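PDB 2X4H: iron dependent repressor from Sulfolobus solfataricus, which probably acts as a DtxR/MntR-family transcription factor that binds DNA as a dimer in response to transition metal ions. Local coordinates for the interface of chains A and B. Residues are numbered along the deposited sequence; one frame, centred on the assembly and turned at random. Chains: chain A/B, Hypothetical protein SSO2273.

Contact 1: the interface of chains A and B. Residues chain A 92, 97, 105, 108-109; chain B 114, 116-117.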
loop_
_atom_site.group_PDB
_atom_site.type_symbol
_atom_site.label_atom_id
_atom_site.label_comp_id
_atom_site.label_asym_id
_atom_site.label_seq_id
_atom_site.Cartn_x
_atom_site.Cartn_y
_atom_site.Cartn_z
ATOM N N LEU A 92 -17.587 -20.236 12.889
ATOM C CA LEU A 92 -16.506 -19.627 13.648
ATOM C C LEU A 92 -16.598 -20.011 15.128
ATOM O O LEU A 92 -15.575 -20.320 15.758
ATOM C CB LEU A 92 -16.467 -18.108 13.467
ATOM C CG LEU A 92 -16.297 -17.610 12.034
ATOM C CD1 LEU A 92 -16.223 -16.088 12.012
ATOM C CD2 LEU A 92 -15.047 -18.248 11.379
ATOM N N ILE A 97 -13.900 -19.465 18.147
ATOM C CA ILE A 97 -13.807 -17.996 18.239
ATOM C C ILE A 97 -14.928 -17.540 19.173
ATOM O O ILE A 97 -16.016 -18.115 19.146
ATOM C CB ILE A 97 -13.883 -17.319 16.853
ATOM C CG1 ILE A 97 -12.773 -17.838 15.944
ATOM C CG2 ILE A 97 -13.712 -15.812 16.972
ATOM C CD1 ILE A 97 -12.935 -17.475 14.490
ATOM N N TYR A 105 -16.012 -10.691 12.547
ATOM C CA TYR A 105 -15.310 -11.396 11.468
ATOM C C TYR A 105 -16.255 -11.767 10.309
ATOM O O TYR A 105 -15.929 -11.590 9.132
ATOM C CB TYR A 105 -14.654 -12.683 11.990
ATOM C CG TYR A 105 -13.356 -12.519 12.763
ATOM C CD1 TYR A 105 -12.369 -11.627 12.355
ATOM C CD2 TYR A 105 -13.095 -13.308 13.871
ATOM C CE1 TYR A 105 -11.168 -11.494 13.056
ATOM C CE2 TYR A 105 -11.895 -13.181 14.579
ATOM C CZ TYR A 105 -10.941 -12.269 14.166
ATOM O OH TYR A 105 -9.765 -12.149 14.869
ATOM N N GLN A 108 -17.106 -9.124 7.857
ATOM C CA GLN A 108 -16.044 -8.743 6.928
ATOM C C GLN A 108 -16.063 -9.498 5.599
ATOM O O GLN A 108 -15.525 -9.011 4.618
ATOM C CB GLN A 108 -14.648 -8.942 7.541
ATOM C CG GLN A 108 -14.292 -8.067 8.728
ATOM C CD GLN A 108 -12.927 -8.450 9.342
ATOM O OE1 GLN A 108 -12.063 -9.023 8.668
ATOM N NE2 GLN A 108 -12.744 -8.142 10.624
ATOM N N PHE A 109 -16.606 -10.705 5.554
ATOM C CA PHE A 109 -16.558 -11.474 4.289
ATOM C C PHE A 109 -17.766 -12.364 3.984
ATOM O O PHE A 109 -17.742 -13.084 2.987
ATOM C CB PHE A 109 -15.269 -12.310 4.227
ATOM C CG PHE A 109 -15.098 -13.244 5.398
ATOM C CD1 PHE A 109 -15.839 -14.419 5.481
ATOM C CD2 PHE A 109 -14.183 -12.952 6.417
ATOM C CE1 PHE A 109 -15.693 -15.286 6.562
ATOM C CE2 PHE A 109 -14.026 -13.822 7.510
ATOM C CZ PHE A 109 -14.786 -14.986 7.578
ATOM N N PRO B 114 -8.866 -13.805 8.143
ATOM C CA PRO B 114 -7.906 -13.589 9.217
ATOM C C PRO B 114 -7.076 -14.825 9.579
ATOM O O PRO B 114 -7.508 -15.963 9.411
ATOM C CB PRO B 114 -8.798 -13.196 10.400
ATOM C CG PRO B 114 -9.991 -12.556 9.780
ATOM C CD PRO B 114 -10.175 -13.186 8.431
ATOM N N GLU B 116 -6.370 -15.694 12.570
ATOM C CA GLU B 116 -7.050 -16.390 13.670
ATOM C C GLU B 116 -7.990 -17.457 13.138
ATOM O O GLU B 116 -7.944 -18.583 13.606
ATOM C CB GLU B 116 -7.831 -15.434 14.599
ATOM C CG GLU B 116 -8.261 -16.121 15.941
ATOM C CD GLU B 116 -9.231 -15.301 16.816
ATOM O OE1 GLU B 116 -9.408 -14.077 16.598
ATOM O OE2 GLU B 116 -9.811 -15.905 17.746
ATOM N N ILE B 117 -8.851 -17.104 12.179
ATOM C CA ILE B 117 -9.782 -18.095 11.614
ATOM C C ILE B 117 -9.028 -19.276 10.969
ATOM O O ILE B 117 -9.388 -20.436 11.196
ATOM C CB ILE B 117 -10.727 -17.489 10.584
ATOM C CG1 ILE B 117 -11.717 -16.543 11.263
ATOM C CG2 ILE B 117 -11.490 -18.602 9.829
ATOM C CD1 ILE B 117 -12.373 -15.566 10.295
#

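Contact 2: the interface of chains A and B. Residues chain A 94-95, 121, 124; chain B 91, 124.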
loop_
_atom_site.group_PDB
_atom_site.type_symbol
_atom_site.label_atom_id
_atom_site.label_comp_id
_atom_site.label_asym_id
_atom_site.label_seq_id
_atom_site.Cartn_x
_atom_site.Cartn_y
_atom_site.Cartn_z
ATOM N N ASN A 94 -17.876 -22.787 16.345
ATOM C CA ASN A 94 -17.470 -24.190 16.460
ATOM C C ASN A 94 -15.974 -24.344 16.525
ATOM O O ASN A 94 -15.502 -25.093 17.337
ATOM C CB ASN A 94 -18.017 -25.057 15.320
ATOM C CG ASN A 94 -19.507 -25.256 15.418
ATOM O OD1 ASN A 94 -20.097 -25.022 16.463
ATOM N ND2 ASN A 94 -20.127 -25.666 14.324
ATOM N N ILE A 95 -15.235 -23.614 15.690
ATOM C CA ILE A 95 -13.775 -23.739 15.646
ATOM C C ILE A 95 -13.074 -23.019 16.808
ATOM O O ILE A 95 -11.842 -23.147 16.969
ATOM C CB ILE A 95 -13.193 -23.313 14.280
ATOM C CG1 ILE A 95 -13.307 -21.800 14.076
ATOM C CG2 ILE A 95 -13.894 -24.081 13.159
ATOM C CD1 ILE A 95 -12.618 -21.265 12.855
ATOM N N LEU A 121 -22.515 -25.320 3.691
ATOM C CA LEU A 121 -22.180 -25.106 5.109
ATOM C C LEU A 121 -23.412 -25.239 5.999
ATOM O O LEU A 121 -23.347 -25.827 7.074
ATOM C CB LEU A 121 -21.529 -23.745 5.352
ATOM C CG LEU A 121 -20.035 -23.542 5.109
ATOM C CD1 LEU A 121 -19.683 -22.039 5.346
ATOM C CD2 LEU A 121 -19.172 -24.452 5.961
ATOM N N TYR A 124 -24.067 -28.867 6.188
ATOM C CA TYR A 124 -22.960 -29.426 6.994
ATOM C C TYR A 124 -23.127 -29.128 8.476
ATOM O O TYR A 124 -22.763 -29.933 9.304
ATOM C CB TYR A 124 -21.625 -28.886 6.485
ATOM C CG TYR A 124 -20.457 -28.893 7.452
ATOM C CD1 TYR A 124 -19.771 -30.054 7.754
ATOM C CD2 TYR A 124 -19.982 -27.703 7.987
ATOM C CE1 TYR A 124 -18.659 -30.034 8.617
ATOM C CE2 TYR A 124 -18.877 -27.669 8.833
ATOM C CZ TYR A 124 -18.224 -28.826 9.142
ATOM O OH TYR A 124 -17.144 -28.745 9.984
ATOM N N LEU B 91 -11.961 -27.967 3.875
ATOM C CA LEU B 91 -13.308 -27.759 4.372
ATOM C C LEU B 91 -14.288 -27.876 3.215
ATOM O O LEU B 91 -15.324 -28.523 3.324
ATOM C CB LEU B 91 -13.443 -26.386 5.033
ATOM C CG LEU B 91 -14.832 -25.823 5.395
ATOM C CD1 LEU B 91 -15.401 -26.592 6.546
ATOM C CD2 LEU B 91 -14.721 -24.332 5.743
ATOM N N TYR B 124 -9.303 -27.487 13.727
ATOM C CA TYR B 124 -10.669 -28.046 13.669
ATOM C C TYR B 124 -10.750 -29.205 12.677
ATOM O O TYR B 124 -11.493 -30.161 12.891
ATOM C CB TYR B 124 -11.659 -26.978 13.243
ATOM C CG TYR B 124 -13.104 -27.373 13.485
ATOM C CD1 TYR B 124 -13.610 -27.450 14.786
ATOM C CD2 TYR B 124 -13.946 -27.686 12.437
ATOM C CE1 TYR B 124 -14.900 -27.802 15.030
ATOM C CE2 TYR B 124 -15.269 -28.055 12.680
ATOM C CZ TYR B 124 -15.734 -28.109 13.978
ATOM O OH TYR B 124 -17.010 -28.473 14.270
#

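Contact 1: the interface of chains A and B
B:Ile117 pushes its branched side chain into a hollow lined by A:Leu92, A:Ile97, A:Tyr105 and A:Phe109, a worked example of how a dimer interface joins a greasy core to a polar margin. Each branch has its own neighbours. CG1 lies 3.6 Å from CD1 of A:Ile97 and 3.7 Å from CD2 of A:Leu92, the latter methyl also reaching CG2. The outermost carbon, CD1, comes in the plane of the A:Phe109 ring and meets its rim at CE2, 3.7 Å away, while brushing CB and CG of A:Tyr105. With CG1 of B:Ile117 opposite the carbonyl carbon (chi1 -69°), the long arm of the isoleucine points at that aromatic rim and CG2 is left to A:Leu92.

A:Tyr105 runs past B:Ile117 and B:Pro114 in the opposite sense. One side of its ring, at CD1 and CE1, packs on the pyrrolidine ring of B:Pro114, whose CG is 3.6 Å from CD1. At the far end the phenol OH donates a hydrogen bond of 2.6 Å to the carboxylate oxygen OE1 of B:Glu116. OE1 lies in the plane of the phenol ring and is approached on its anti side, 20° out of the carboxylate plane; ring and carboxylate are turned 78° apart. The extended glutamate chain carries its other oxygen, OE2, to the aliphatic flank of A:Ile97. A phenylalanine in place of A:Tyr105 would probably keep the packing on B:Pro114 but leave the B:Glu116 carboxylate without its hydroxyl mate.

In the fold, chain A supplies the end of helix 72-95, the loop after it and helix 99-109, whereas chain B supplies the first turn of helix 115-124 and the proline just before it. The patch belongs to the dimerisation region expected of this repressor family, and the two-fold axis repeats it with the chains exchanged.

Contact 2: the interface of chains A and B
The side chain of B:Tyr124 lies against the end of a helix in the partner chain, showing how one aromatic residue can touch several groups along its length. It leaves the backbone with CG opposite the backbone N (chi1 -166°), which carries the ring across to A:Ile95 and A:Asn94. CB already meets the methyl CG2 of A:Ile95, at 3.7 Å. That methyl then sits over one face of the ring in a CH-pi contact, 3.7 Å from the centroid and displaced toward the rim, where CG is 3.4 Å away. Farther out the two long edges part company. CD1 passes beside CA of A:Ile95, and CE1 comes 3.6 Å from the backbone carbonyl O of A:Asn94. On the other edge, CE2 is approached in the ring plane by the phenol OH of A:Tyr124, 3.4 Å away, the two tyrosines arriving from opposite directions. At the tip, the hydroxyl OH of B:Tyr124 lies 3.7 Å from CB of A:Asn94, whose amide is turned only 15° from the plane of the ring. Beside this, B:Leu91 adds looser packing toward A:Tyr124 and A:Leu121.

Both tyrosines end helix 115-124 in their own chains, while A:Asn94 and A:Ile95 close helix 72-95. The patch thus joins helix ends of the two subunits, with the tyrosine pair meeting where the chains converge.

Contact 1 and contact 2 are neighbouring pieces of one two-fold interface, the centres of their C-alpha atoms about 12 Å apart. No residue is common to both, but helix 72-95 of chain A and helix 115-124 of chain B serve each: the start of the latter works in contact 1 and its last residue in contact 2. Helix 99-109 enters contact 1 alone. Together they bind the same pair of helices at successive points, which probably holds the subunits at a set angle to each other and, with it, the spacing of the two DNA-binding domains that a dimeric repressor would present to its operator.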